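Local coordinates for protein polycyclic ketone monooxygenase (Myceliophthora thermophila, PDB 5MQ6) that uses FAD and NADPH to insert one oxygen atom next to the carbonyl of ketones, notably polycyclic ones, giving esters or lactones, at residues A86-L91 and F118-W122; L110-G116 and K176-S181; S138-L142 and E159-H163. All blocks are in the same frame, centred on the assembly; numbering follows the deposited sequence.

Contact 1. Residues A86-L91 and F118-W122; sequences AGYGGL and FGGTW. With FAD (flavin-adenine dinucleotide), chain B.
The rings of Tyr88 and Trp122 meet at an oblique angle, their planes 41° apart. Tyr88 CE2 lies 3.6 Å from Trp122 CD1 and about as far from NE1, so the phenol touches the pyrrole part of the indole. One face of the indole carries the methyl CG2 of its neighbour Thr121. Its far corner approaches the flavin, with Trp122 CH2 3.7 Å from FAD N5. The indole N-H is hydrogen-bonded to Tyr139 OH. The Phe118 ring takes Ala86 O near its plane at one edge. Leu91 CD2 packs against the same ring, 3.9 Å from Phe118 CD1.

The backbones are joined by a nearly straight hydrogen bond from Gly119 N to Ala86 O, 2.9 Å long. The donor stands above the carbonyl plane. Gly87 and Gly120 come so close that their CA atoms are 3.7 Å apart. A CB on Gly87 would be tight against Gly120 CA and clash with FAD O1P. One on Gly120 would clash with both Gly87 CA and FAD O2A. Gly89 N donates to FAD O1P at 2.9 Å, and Thr121 N donates to FAD O2A at the same distance. A water accepts from Tyr88 N and lies 2.7 Å from FAD O2A.

Residues 86-91 belong to the glycine-rich turn of a Rossmann-type fold, consistent with a GxGxxG pattern. The turn leads from strand 78-84 into helix 88-99, whose N-terminus faces the phosphates. The 118-122 segment, leading into helix 121-124, runs beside the same phosphates. Helix 157-170 packs against Tyr88, Phe118 and Trp122.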
loop_
_atom_site.group_PDB
_atom_site.type_symbol
_atom_site.label_atom_id
_atom_site.label_comp_id
_atom_site.label_asym_id
_atom_site.label_seq_id
_atom_site.Cartn_x
_atom_site.Cartn_y
_atom_site.Cartn_z
ATOM N N ALA A 86 -9.158 -1.349 10.276
ATOM C CA ALA A 86 -8.840 -2.281 11.293
ATOM C C ALA A 86 -7.666 -3.191 10.835
ATOM O O ALA A 86 -7.437 -4.293 11.370
ATOM C CB ALA A 86 -10.080 -3.074 11.602
ATOM N N GLY A 87 -6.878 -2.686 9.881
ATOM C CA GLY A 87 -5.631 -3.336 9.553
ATOM C C GLY A 87 -4.557 -2.931 10.562
ATOM O O GLY A 87 -4.862 -2.390 11.626
ATOM N N TYR A 88 -3.290 -3.209 10.235
ATOM C CA TYR A 88 -2.163 -2.857 11.112
ATOM C C TYR A 88 -2.141 -1.369 11.435
ATOM O O TYR A 88 -1.801 -0.975 12.543
ATOM C CB TYR A 88 -0.803 -3.275 10.551
ATOM C CG TYR A 88 -0.529 -4.751 10.599
ATOM C CD1 TYR A 88 -1.141 -5.603 11.519
ATOM C CD2 TYR A 88 0.413 -5.326 9.747
ATOM C CE1 TYR A 88 -0.840 -6.996 11.534
ATOM C CE2 TYR A 88 0.707 -6.663 9.805
ATOM C CZ TYR A 88 0.096 -7.499 10.694
ATOM O OH TYR A 88 0.459 -8.817 10.760
ATOM N N GLY A 89 -2.499 -0.539 10.487
ATOM C CA GLY A 89 -2.565 0.877 10.765
ATOM C C GLY A 89 -3.574 1.307 11.796
ATOM O O GLY A 89 -3.253 2.024 12.717
ATOM N N GLY A 90 -4.822 0.924 11.613
ATOM C CA GLY A 90 -5.813 1.229 12.604
ATOM C C GLY A 90 -5.563 0.590 13.941
ATOM O O GLY A 90 -5.859 1.188 14.993
ATOM N N LEU A 91 -5.062 -0.647 13.920
ATOM C CA LEU A 91 -4.645 -1.257 15.180
ATOM C C LEU A 91 -3.579 -0.429 15.918
ATOM O O LEU A 91 -3.676 -0.271 17.128
ATOM C CB LEU A 91 -4.169 -2.673 14.983
ATOM C CG LEU A 91 -5.236 -3.709 14.616
ATOM C CD1 LEU A 91 -4.495 -4.924 14.106
ATOM C CD2 LEU A 91 -6.087 -4.000 15.847
ATOM N N PHE A 118 -10.448 -8.239 11.608
ATOM C CA PHE A 118 -9.202 -7.485 11.713
ATOM C C PHE A 118 -8.193 -7.907 10.657
ATOM O O PHE A 118 -8.213 -9.049 10.180
ATOM C CB PHE A 118 -8.560 -7.647 13.087
ATOM C CG PHE A 118 -9.378 -7.071 14.199
ATOM C CD1 PHE A 118 -9.309 -5.707 14.450
ATOM C CD2 PHE A 118 -10.172 -7.871 15.021
ATOM C CE1 PHE A 118 -10.019 -5.112 15.460
ATOM C CE2 PHE A 118 -10.899 -7.277 16.119
ATOM C CZ PHE A 118 -10.812 -5.887 16.292
ATOM N N GLY A 119 -7.297 -6.989 10.326
ATOM C CA GLY A 119 -6.160 -7.354 9.492
ATOM C C GLY A 119 -5.938 -6.533 8.232
ATOM O O GLY A 119 -4.856 -6.535 7.730
ATOM N N GLY A 120 -6.977 -5.842 7.732
ATOM C CA GLY A 120 -6.892 -5.099 6.500
ATOM C C GLY A 120 -6.378 -5.976 5.332
ATOM O O GLY A 120 -6.958 -7.044 5.016
ATOM N N THR A 121 -5.314 -5.512 4.700
ATOM C CA THR A 121 -4.572 -6.300 3.735
ATOM C C THR A 121 -4.536 -7.829 4.012
ATOM O O THR A 121 -4.775 -8.620 3.087
ATOM C CB THR A 121 -3.121 -5.779 3.672
ATOM O OG1 THR A 121 -3.103 -4.402 3.243
ATOM C CG2 THR A 121 -2.278 -6.605 2.699
ATOM N N TRP A 122 -4.198 -8.178 5.256
ATOM C CA TRP A 122 -4.030 -9.575 5.700
ATOM C C TRP A 122 -5.363 -10.318 5.986
ATOM O O TRP A 122 -5.352 -11.542 6.202
ATOM C CB TRP A 122 -3.035 -9.661 6.904
ATOM C CG TRP A 122 -1.784 -8.898 6.538
ATOM C CD1 TRP A 122 -1.356 -7.754 7.063
ATOM C CD2 TRP A 122 -0.916 -9.180 5.433
ATOM N NE1 TRP A 122 -0.242 -7.277 6.371
ATOM C CE2 TRP A 122 0.045 -8.142 5.370
ATOM C CE3 TRP A 122 -0.869 -10.193 4.479
ATOM C CZ2 TRP A 122 1.043 -8.096 4.414
ATOM C CZ3 TRP A 122 0.156 -10.167 3.542
ATOM C CH2 TRP A 122 1.094 -9.110 3.507
HETATM P PA FAD B . -5.020 -1.705 5.106
HETATM O O1A FAD B . -5.309 -1.526 3.652
HETATM O O2A FAD B . -4.262 -2.919 5.609
HETATM O O5B FAD B . -6.418 -1.660 5.894
HETATM C C5B FAD B . -7.335 -0.653 5.625
HETATM C C4B FAD B . -8.729 -1.238 5.722
HETATM O O4B FAD B . -9.645 -0.129 5.659
HETATM C C3B FAD B . -9.130 -2.203 4.610
HETATM O O3B FAD B . -9.784 -3.318 5.158
HETATM C C2B FAD B . -10.083 -1.403 3.767
HETATM O O2B FAD B . -11.036 -2.205 3.113
HETATM C C1B FAD B . -10.698 -0.490 4.805
HETATM N N9A FAD B . -11.317 0.680 4.232
HETATM C C8A FAD B . -10.743 1.566 3.370
HETATM N N7A FAD B . -11.656 2.477 3.047
HETATM C C5A FAD B . -12.822 2.205 3.655
HETATM C C6A FAD B . -14.145 2.852 3.710
HETATM N N6A FAD B . -14.499 3.932 3.044
HETATM N N1A FAD B . -14.985 2.266 4.524
HETATM C C2A FAD B . -14.701 1.137 5.216
HETATM N N3A FAD B . -13.565 0.477 5.235
HETATM C C4A FAD B . -12.592 0.996 4.423
HETATM N N1 FAD B . 3.626 -3.351 2.662
HETATM C C2 FAD B . 4.841 -3.535 3.276
HETATM O O2 FAD B . 5.401 -2.605 3.842
HETATM N N3 FAD B . 5.435 -4.737 3.265
HETATM C C4 FAD B . 4.845 -5.773 2.648
HETATM O O4 FAD B . 5.434 -6.846 2.679
HETATM C C4X FAD B . 3.546 -5.683 1.960
HETATM N N5 FAD B . 2.922 -6.713 1.297
HETATM C C5X FAD B . 1.724 -6.469 0.709
HETATM C C6 FAD B . 1.027 -7.548 -0.024
HETATM C C7 FAD B . -0.267 -7.183 -0.631
HETATM C C7M FAD B . -1.070 -8.207 -1.399
HETATM C C8 FAD B . -0.842 -5.808 -0.546
HETATM C C8M FAD B . -2.183 -5.419 -1.165
HETATM C C9 FAD B . -0.156 -4.824 0.137
HETATM C C9A FAD B . 1.093 -5.103 0.760
HETATM N N10 FAD B . 1.755 -4.053 1.420
HETATM C C10 FAD B . 2.971 -4.338 2.047
HETATM C "C1'" FAD B . 1.163 -2.705 1.573
HETATM C "C2'" FAD B . 0.112 -2.829 2.754
HETATM O "O2'" FAD B . -1.149 -2.308 2.311
HETATM C "C3'" FAD B . 0.557 -2.160 4.100
HETATM O "O3'" FAD B . 1.775 -2.764 4.542
HETATM C "C4'" FAD B . -0.379 -2.326 5.321
HETATM O "O4'" FAD B . -0.983 -3.686 5.481
HETATM C "C5'" FAD B . -1.474 -1.240 5.294
HETATM O "O5'" FAD B . -2.052 -1.183 6.635
HETATM P P FAD B . -3.281 -0.132 6.741
HETATM O O1P FAD B . -4.054 -0.567 8.040
HETATM O O2P FAD B . -2.668 1.263 6.546
HETATM O O3P FAD B . -4.183 -0.363 5.384
HETATM O O HOH W 1 -2.941 -4.301 7.461
#

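Contact 2. Residues L110-G116 and K176-S181; sequences LMVDAAG and KALFRS. With FAD (flavin-adenine dinucleotide), chain B.
Asp113 and Phe179 touch through Asp113 CB, which lies at the edge of the phenyl ring, 4.1 Å from Phe179 CD1. From CB the aspartate swings CG anti to its own nitrogen (chi1 -159°), and this carries the carboxylate to the adenosine ribose. OD1 accepts from FAD O3B at 2.7 Å. It also takes Ala115 N from above the carboxylate plane, which makes an Asx turn. OD2 is hydrogen-bonded to Ala86 N of the glycine-rich turn. Both carboxylate oxygens have partners, which should restrict its rotation.

An acidic residue at the end of the second strand, gripping the ribose, is a classic feature of the Rossmann-type FAD-binding fold. Here strand 109-112 runs parallel to strand 177-178. Met111 N donates to Lys176 O, Leu178 N to Met111 O at 2.7 Å, and Asp113 N to Leu178 O. Leu110 CD1 packs near Leu178 CB, and Val112 CG1 reaches Ser181 CB at 3.9 Å.

The two segments stay joined past the parallel pairing. Ser181 N donates to Asp113 O, and Arg180 N donates to Ala115 O in an almost straight hydrogen bond of 2.9 Å. Phe179 CB lies 3.1 Å from Ala115 O, and its ring meets Phe118 edge-to-face. Ala114 N donates to FAD N3A at 3.1 Å, while Ser181 O lies close to FAD C2A on the same adenine.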
loop_
_atom_site.group_PDB
_atom_site.type_symbol
_atom_site.label_atom_id
_atom_site.label_comp_id
_atom_site.label_asym_id
_atom_site.label_seq_id
_atom_site.Cartn_x
_atom_site.Cartn_y
_atom_site.Cartn_z
ATOM N N LEU A 110 -14.368 3.222 18.379
ATOM C CA LEU A 110 -14.980 2.360 17.423
ATOM C C LEU A 110 -14.109 2.319 16.213
ATOM O O LEU A 110 -13.859 3.343 15.599
ATOM C CB LEU A 110 -16.429 2.752 17.066
ATOM C CG LEU A 110 -17.113 1.728 16.121
ATOM C CD1 LEU A 110 -17.444 0.451 16.859
ATOM C CD2 LEU A 110 -18.377 2.286 15.488
ATOM N N MET A 111 -13.698 1.113 15.864
ATOM C CA MET A 111 -12.953 0.865 14.628
ATOM C C MET A 111 -13.976 0.407 13.617
ATOM O O MET A 111 -14.865 -0.414 13.967
ATOM C CB MET A 111 -11.842 -0.194 14.804
ATOM C CG MET A 111 -10.890 0.122 15.986
ATOM S SD MET A 111 -9.674 -1.204 16.233
ATOM C CE MET A 111 -8.590 -0.780 14.882
ATOM N N VAL A 112 -13.880 0.957 12.405
ATOM C CA VAL A 112 -14.823 0.644 11.333
ATOM C C VAL A 112 -14.064 0.192 10.120
ATOM O O VAL A 112 -13.102 0.844 9.669
ATOM C CB VAL A 112 -15.724 1.862 10.978
ATOM C CG1 VAL A 112 -16.838 1.531 9.966
ATOM C CG2 VAL A 112 -16.359 2.374 12.269
ATOM N N ASP A 113 -14.526 -0.918 9.533
ATOM C CA ASP A 113 -13.845 -1.504 8.401
ATOM C C ASP A 113 -14.880 -2.268 7.565
ATOM O O ASP A 113 -15.740 -2.963 8.087
ATOM C CB ASP A 113 -12.760 -2.451 8.917
ATOM C CG ASP A 113 -11.634 -2.736 7.873
ATOM O OD1 ASP A 113 -11.918 -2.826 6.658
ATOM O OD2 ASP A 113 -10.467 -2.891 8.295
ATOM N N ALA A 114 -14.736 -2.195 6.269
ATOM C CA ALA A 114 -15.492 -2.986 5.292
ATOM C C ALA A 114 -15.112 -4.454 5.360
ATOM O O ALA A 114 -15.907 -5.261 5.047
ATOM C CB ALA A 114 -15.277 -2.442 3.874
ATOM N N ALA A 115 -13.908 -4.812 5.771
ATOM C CA ALA A 115 -13.564 -6.216 5.978
ATOM C C ALA A 115 -14.409 -6.878 7.010
ATOM O O ALA A 115 -14.982 -6.230 7.890
ATOM C CB ALA A 115 -12.096 -6.359 6.394
ATOM N N GLY A 116 -14.414 -8.206 6.981
ATOM C CA GLY A 116 -15.189 -9.006 7.967
ATOM C C GLY A 116 -14.519 -9.254 9.302
ATOM O O GLY A 116 -15.079 -9.905 10.242
ATOM N N LYS A 176 -14.812 -3.537 20.133
ATOM C CA LYS A 176 -14.778 -2.123 19.715
ATOM C C LYS A 176 -14.638 -1.915 18.188
ATOM O O LYS A 176 -14.093 -0.925 17.708
ATOM C CB LYS A 176 -13.638 -1.514 20.465
ATOM C CG LYS A 176 -13.839 -1.561 22.010
ATOM C CD LYS A 176 -12.641 -0.941 22.677
ATOM C CE LYS A 176 -12.883 -0.697 24.185
ATOM N NZ LYS A 176 -12.186 -1.670 24.952
ATOM N N ALA A 177 -15.145 -2.859 17.453
ATOM C CA ALA A 177 -15.089 -2.880 16.026
ATOM C C ALA A 177 -16.416 -3.164 15.354
ATOM O O ALA A 177 -17.177 -3.991 15.740
ATOM C CB ALA A 177 -14.070 -3.901 15.592
ATOM N N LEU A 178 -16.647 -2.456 14.276
ATOM C CA LEU A 178 -17.747 -2.635 13.442
ATOM C C LEU A 178 -17.230 -3.061 12.052
ATOM O O LEU A 178 -16.613 -2.290 11.320
ATOM C CB LEU A 178 -18.550 -1.357 13.396
ATOM C CG LEU A 178 -19.648 -1.301 12.356
ATOM C CD1 LEU A 178 -20.742 -2.390 12.660
ATOM C CD2 LEU A 178 -20.168 0.106 12.289
ATOM N N PHE A 179 -17.533 -4.296 11.679
ATOM C CA PHE A 179 -17.011 -4.860 10.408
ATOM C C PHE A 179 -18.107 -4.875 9.337
ATOM O O PHE A 179 -19.271 -4.465 9.603
ATOM C CB PHE A 179 -16.434 -6.282 10.656
ATOM C CG PHE A 179 -15.253 -6.287 11.514
ATOM C CD1 PHE A 179 -14.095 -5.644 11.104
ATOM C CD2 PHE A 179 -15.287 -6.877 12.751
ATOM C CE1 PHE A 179 -12.963 -5.612 11.921
ATOM C CE2 PHE A 179 -14.179 -6.874 13.524
ATOM C CZ PHE A 179 -13.002 -6.217 13.113
ATOM N N ARG A 180 -17.733 -5.316 8.148
ATOM C CA ARG A 180 -18.629 -5.348 7.007
ATOM C C ARG A 180 -19.210 -3.991 6.674
ATOM O O ARG A 180 -20.265 -3.903 6.015
ATOM C CB ARG A 180 -19.793 -6.345 7.224
ATOM C CG ARG A 180 -19.311 -7.740 7.598
ATOM C CD ARG A 180 -20.485 -8.686 7.879
ATOM N NE ARG A 180 -21.253 -8.269 9.045
ATOM C CZ ARG A 180 -22.368 -8.854 9.475
ATOM N NH1 ARG A 180 -22.811 -9.924 8.890
ATOM N NH2 ARG A 180 -23.020 -8.397 10.524
ATOM N N SER A 181 -18.566 -2.922 7.118
ATOM C CA SER A 181 -19.166 -1.625 6.993
ATOM C C SER A 181 -18.402 -0.668 6.079
ATOM O O SER A 181 -17.231 -0.363 6.318
ATOM C CB SER A 181 -19.335 -1.055 8.390
ATOM O OG SER A 181 -20.211 -1.833 9.116
HETATM P PA FAD B . -5.020 -1.705 5.106
HETATM O O1A FAD B . -5.309 -1.526 3.652
HETATM O O2A FAD B . -4.262 -2.919 5.609
HETATM O O5B FAD B . -6.418 -1.660 5.894
HETATM C C5B FAD B . -7.335 -0.653 5.625
HETATM C C4B FAD B . -8.729 -1.238 5.722
HETATM O O4B FAD B . -9.645 -0.129 5.659
HETATM C C3B FAD B . -9.130 -2.203 4.610
HETATM O O3B FAD B . -9.784 -3.318 5.158
HETATM C C2B FAD B . -10.083 -1.403 3.767
HETATM O O2B FAD B . -11.036 -2.205 3.113
HETATM C C1B FAD B . -10.698 -0.490 4.805
HETATM N N9A FAD B . -11.317 0.680 4.232
HETATM C C8A FAD B . -10.743 1.566 3.370
HETATM N N7A FAD B . -11.656 2.477 3.047
HETATM C C5A FAD B . -12.822 2.205 3.655
HETATM C C6A FAD B . -14.145 2.852 3.710
HETATM N N6A FAD B . -14.499 3.932 3.044
HETATM N N1A FAD B . -14.985 2.266 4.524
HETATM C C2A FAD B . -14.701 1.137 5.216
HETATM N N3A FAD B . -13.565 0.477 5.235
HETATM C C4A FAD B . -12.592 0.996 4.423
HETATM N N1 FAD B . 3.626 -3.351 2.662
HETATM C C2 FAD B . 4.841 -3.535 3.276
HETATM O O2 FAD B . 5.401 -2.605 3.842
HETATM N N3 FAD B . 5.435 -4.737 3.265
HETATM C C4 FAD B . 4.845 -5.773 2.648
HETATM O O4 FAD B . 5.434 -6.846 2.679
HETATM C C4X FAD B . 3.546 -5.683 1.960
HETATM N N5 FAD B . 2.922 -6.713 1.297
HETATM C C5X FAD B . 1.724 -6.469 0.709
HETATM C C6 FAD B . 1.027 -7.548 -0.024
HETATM C C7 FAD B . -0.267 -7.183 -0.631
HETATM C C7M FAD B . -1.070 -8.207 -1.399
HETATM C C8 FAD B . -0.842 -5.808 -0.546
HETATM C C8M FAD B . -2.183 -5.419 -1.165
HETATM C C9 FAD B . -0.156 -4.824 0.137
HETATM C C9A FAD B . 1.093 -5.103 0.760
HETATM N N10 FAD B . 1.755 -4.053 1.420
HETATM C C10 FAD B . 2.971 -4.338 2.047
HETATM C "C1'" FAD B . 1.163 -2.705 1.573
HETATM C "C2'" FAD B . 0.112 -2.829 2.754
HETATM O "O2'" FAD B . -1.149 -2.308 2.311
HETATM C "C3'" FAD B . 0.557 -2.160 4.100
HETATM O "O3'" FAD B . 1.775 -2.764 4.542
HETATM C "C4'" FAD B . -0.379 -2.326 5.321
HETATM O "O4'" FAD B . -0.983 -3.686 5.481
HETATM C "C5'" FAD B . -1.474 -1.240 5.294
HETATM O "O5'" FAD B . -2.052 -1.183 6.635
HETATM P P FAD B . -3.281 -0.132 6.741
HETATM O O1P FAD B . -4.054 -0.567 8.040
HETATM O O2P FAD B . -2.668 1.263 6.546
HETATM O O3P FAD B . -4.183 -0.363 5.384
#

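Contact 3. Residues S138-L142 and E159-H163; sequences SYMPL and ELLEH. With FAD (flavin-adenine dinucleotide), chain B.
Met140 and His163 pack the loop after helix 136-139 against helix 157-170, within the Rossmann-type FAD-binding domain.

One hydrogen bond crosses the contact. His163 NE2 donates to Pro141 O at 2.6 Å, with an N-H...O angle of 174°. The oxygen lies in the imidazole plane and the donor lies in the carbonyl plane. The second ring nitrogen, ND1, is hydrogen-bonded to Arg166 NH1, so both nitrogens hold the imidazole's rotation. Replacing His163 by an alanine is likely to leave Pro141 O without this donor and open a gap beside Met140 CE.

The apolar contacts centre on Met140. Its chain is extended to SD and then bends (chi3 69°), which turns CE onto His163 CB at 3.5 Å. Met140 CG rests on Leu160 CD2 at 3.8 Å. The same methyl of Leu160 sits at the edge of the Tyr139 ring, 4.2 Å from Tyr139 CE2.

Tyr139 carries the contact on to the cofactor. FAD C4 lies over one face of the Tyr139 ring, toward its rim, and Tyr139 CE1 is 3.4 Å from FAD C2. Tyr139 OH and FAD O3' share a hydrogen bond of 2.9 Å, in which either could be the donor.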
loop_
_atom_site.group_PDB
_atom_site.type_symbol
_atom_site.label_atom_id
_atom_site.label_comp_id
_atom_site.label_asym_id
_atom_site.label_seq_id
_atom_site.Cartn_x
_atom_site.Cartn_y
_atom_site.Cartn_z
ATOM N N SER A 138 10.987 -6.769 10.917
ATOM C CA SER A 138 10.913 -5.344 10.621
ATOM C C SER A 138 9.507 -4.870 10.339
ATOM O O SER A 138 9.183 -3.718 10.619
ATOM C CB SER A 138 11.877 -5.049 9.451
ATOM O OG SER A 138 13.248 -5.180 9.980
ATOM N N TYR A 139 8.667 -5.773 9.831
ATOM C CA TYR A 139 7.344 -5.446 9.324
ATOM C C TYR A 139 6.224 -5.640 10.339
ATOM O O TYR A 139 5.399 -4.755 10.514
ATOM C CB TYR A 139 7.038 -6.236 8.065
ATOM C CG TYR A 139 5.660 -5.917 7.555
ATOM C CD1 TYR A 139 5.401 -4.712 6.936
ATOM C CD2 TYR A 139 4.649 -6.844 7.649
ATOM C CE1 TYR A 139 4.110 -4.411 6.469
ATOM C CE2 TYR A 139 3.374 -6.588 7.225
ATOM C CZ TYR A 139 3.086 -5.354 6.649
ATOM O OH TYR A 139 1.803 -5.111 6.216
ATOM N N MET A 140 6.176 -6.799 11.003
ATOM C CA MET A 140 5.075 -7.074 11.935
ATOM C C MET A 140 5.100 -6.050 13.090
ATOM O O MET A 140 6.108 -5.841 13.717
ATOM C CB MET A 140 5.118 -8.494 12.415
ATOM C CG MET A 140 5.153 -9.485 11.226
ATOM S SD MET A 140 5.177 -11.219 11.735
ATOM C CE MET A 140 3.533 -11.448 12.426
ATOM N N PRO A 141 4.034 -5.344 13.313
ATOM C CA PRO A 141 4.018 -4.384 14.395
ATOM C C PRO A 141 4.035 -4.941 15.780
ATOM O O PRO A 141 3.509 -6.020 16.033
ATOM C CB PRO A 141 2.681 -3.672 14.269
ATOM C CG PRO A 141 1.964 -4.283 13.141
ATOM C CD PRO A 141 2.848 -5.285 12.450
ATOM N N LEU A 142 4.592 -4.165 16.694
ATOM C CA LEU A 142 4.434 -4.419 18.132
ATOM C C LEU A 142 4.978 -5.769 18.545
ATOM O O LEU A 142 4.444 -6.417 19.455
ATOM C CB LEU A 142 2.976 -4.250 18.565
ATOM C CG LEU A 142 2.347 -2.846 18.330
ATOM C CD1 LEU A 142 0.802 -2.955 18.344
ATOM C CD2 LEU A 142 2.875 -1.860 19.347
ATOM N N GLU A 159 0.074 -16.240 9.281
ATOM C CA GLU A 159 0.778 -15.726 10.421
ATOM C C GLU A 159 0.510 -14.198 10.606
ATOM O O GLU A 159 0.446 -13.694 11.752
ATOM C CB GLU A 159 2.239 -15.998 10.232
ATOM C CG GLU A 159 3.055 -15.492 11.351
ATOM C CD GLU A 159 4.494 -15.935 11.307
ATOM O OE1 GLU A 159 4.941 -16.149 10.161
ATOM O OE2 GLU A 159 5.129 -15.992 12.419
ATOM N N LEU A 160 0.346 -13.509 9.485
ATOM C CA LEU A 160 0.104 -12.084 9.492
ATOM C C LEU A 160 -1.260 -11.718 9.997
ATOM O O LEU A 160 -1.420 -10.768 10.786
ATOM C CB LEU A 160 0.353 -11.419 8.120
ATOM C CG LEU A 160 1.849 -11.433 7.834
ATOM C CD1 LEU A 160 2.142 -11.247 6.371
ATOM C CD2 LEU A 160 2.604 -10.482 8.631
ATOM N N LEU A 161 -2.225 -12.473 9.536
ATOM C CA LEU A 161 -3.582 -12.318 10.002
ATOM C C LEU A 161 -3.733 -12.687 11.511
ATOM O O LEU A 161 -4.357 -11.926 12.328
ATOM C CB LEU A 161 -4.492 -13.108 9.095
ATOM C CG LEU A 161 -5.962 -13.194 9.467
ATOM C CD1 LEU A 161 -6.540 -11.792 9.402
ATOM C CD2 LEU A 161 -6.738 -14.022 8.423
ATOM N N GLU A 162 -3.110 -13.796 11.901
ATOM C CA GLU A 162 -3.167 -14.195 13.276
ATOM C C GLU A 162 -2.546 -13.092 14.196
ATOM O O GLU A 162 -3.022 -12.845 15.299
ATOM C CB GLU A 162 -2.524 -15.580 13.445
ATOM C CG GLU A 162 -2.153 -15.960 14.882
ATOM C CD GLU A 162 -1.310 -17.253 14.921
ATOM O OE1 GLU A 162 -0.088 -17.245 15.235
ATOM O OE2 GLU A 162 -1.859 -18.300 14.582
ATOM N N HIS A 163 -1.499 -12.419 13.730
ATOM C CA HIS A 163 -0.880 -11.388 14.523
ATOM C C HIS A 163 -1.804 -10.168 14.735
ATOM O O HIS A 163 -1.810 -9.598 15.848
ATOM C CB HIS A 163 0.418 -10.968 13.944
ATOM C CG HIS A 163 1.167 -10.008 14.798
ATOM N ND1 HIS A 163 1.644 -10.338 16.061
ATOM C CD2 HIS A 163 1.608 -8.753 14.549
ATOM C CE1 HIS A 163 2.338 -9.330 16.554
ATOM N NE2 HIS A 163 2.354 -8.362 15.651
HETATM P PA FAD B . -5.020 -1.705 5.106
HETATM O O1A FAD B . -5.309 -1.526 3.652
HETATM O O2A FAD B . -4.262 -2.919 5.609
HETATM O O5B FAD B . -6.418 -1.660 5.894
HETATM C C5B FAD B . -7.335 -0.653 5.625
HETATM C C4B FAD B . -8.729 -1.238 5.722
HETATM O O4B FAD B . -9.645 -0.129 5.659
HETATM C C3B FAD B . -9.130 -2.203 4.610
HETATM O O3B FAD B . -9.784 -3.318 5.158
HETATM C C2B FAD B . -10.083 -1.403 3.767
HETATM O O2B FAD B . -11.036 -2.205 3.113
HETATM C C1B FAD B . -10.698 -0.490 4.805
HETATM N N9A FAD B . -11.317 0.680 4.232
HETATM C C8A FAD B . -10.743 1.566 3.370
HETATM N N7A FAD B . -11.656 2.477 3.047
HETATM C C5A FAD B . -12.822 2.205 3.655
HETATM C C6A FAD B . -14.145 2.852 3.710
HETATM N N6A FAD B . -14.499 3.932 3.044
HETATM N N1A FAD B . -14.985 2.266 4.524
HETATM C C2A FAD B . -14.701 1.137 5.216
HETATM N N3A FAD B . -13.565 0.477 5.235
HETATM C C4A FAD B . -12.592 0.996 4.423
HETATM N N1 FAD B . 3.626 -3.351 2.662
HETATM C C2 FAD B . 4.841 -3.535 3.276
HETATM O O2 FAD B . 5.401 -2.605 3.842
HETATM N N3 FAD B . 5.435 -4.737 3.265
HETATM C C4 FAD B . 4.845 -5.773 2.648
HETATM O O4 FAD B . 5.434 -6.846 2.679
HETATM C C4X FAD B . 3.546 -5.683 1.960
HETATM N N5 FAD B . 2.922 -6.713 1.297
HETATM C C5X FAD B . 1.724 -6.469 0.709
HETATM C C6 FAD B . 1.027 -7.548 -0.024
HETATM C C7 FAD B . -0.267 -7.183 -0.631
HETATM C C7M FAD B . -1.070 -8.207 -1.399
HETATM C C8 FAD B . -0.842 -5.808 -0.546
HETATM C C8M FAD B . -2.183 -5.419 -1.165
HETATM C C9 FAD B . -0.156 -4.824 0.137
HETATM C C9A FAD B . 1.093 -5.103 0.760
HETATM N N10 FAD B . 1.755 -4.053 1.420
HETATM C C10 FAD B . 2.971 -4.338 2.047
HETATM C "C1'" FAD B . 1.163 -2.705 1.573
HETATM C "C2'" FAD B . 0.112 -2.829 2.754
HETATM O "O2'" FAD B . -1.149 -2.308 2.311
HETATM C "C3'" FAD B . 0.557 -2.160 4.100
HETATM O "O3'" FAD B . 1.775 -2.764 4.542
HETATM C "C4'" FAD B . -0.379 -2.326 5.321
HETATM O "O4'" FAD B . -0.983 -3.686 5.481
HETATM C "C5'" FAD B . -1.474 -1.240 5.294
HETATM O "O5'" FAD B . -2.052 -1.183 6.635
HETATM P P FAD B . -3.281 -0.132 6.741
HETATM O O1P FAD B . -4.054 -0.567 8.040
HETATM O O2P FAD B . -2.668 1.263 6.546
HETATM O O3P FAD B . -4.183 -0.363 5.384
#

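All three contacts lie in the pyridine nucleotide-disulphide oxidoreductase region and touch the same FAD. Contact 2 is at the adenosine end, contact 1 at the pyrophosphate and contact 3 near the flavin. The centre of contact 1 is about 10 Å from each of the others, whose centres are about 19 Å apart and which do not touch. Along the chain the segments of contacts 1 and 2 alternate. Contact 1 closes before contact 3 opens, and contact 3 is nested inside the loop closed by contact 2. Strand 109-112 follows helix 88-99 and pairs in parallel with strands 78-84 and 177-178 in one mixed sheet. Together they touch FAD from its adenine to its flavin.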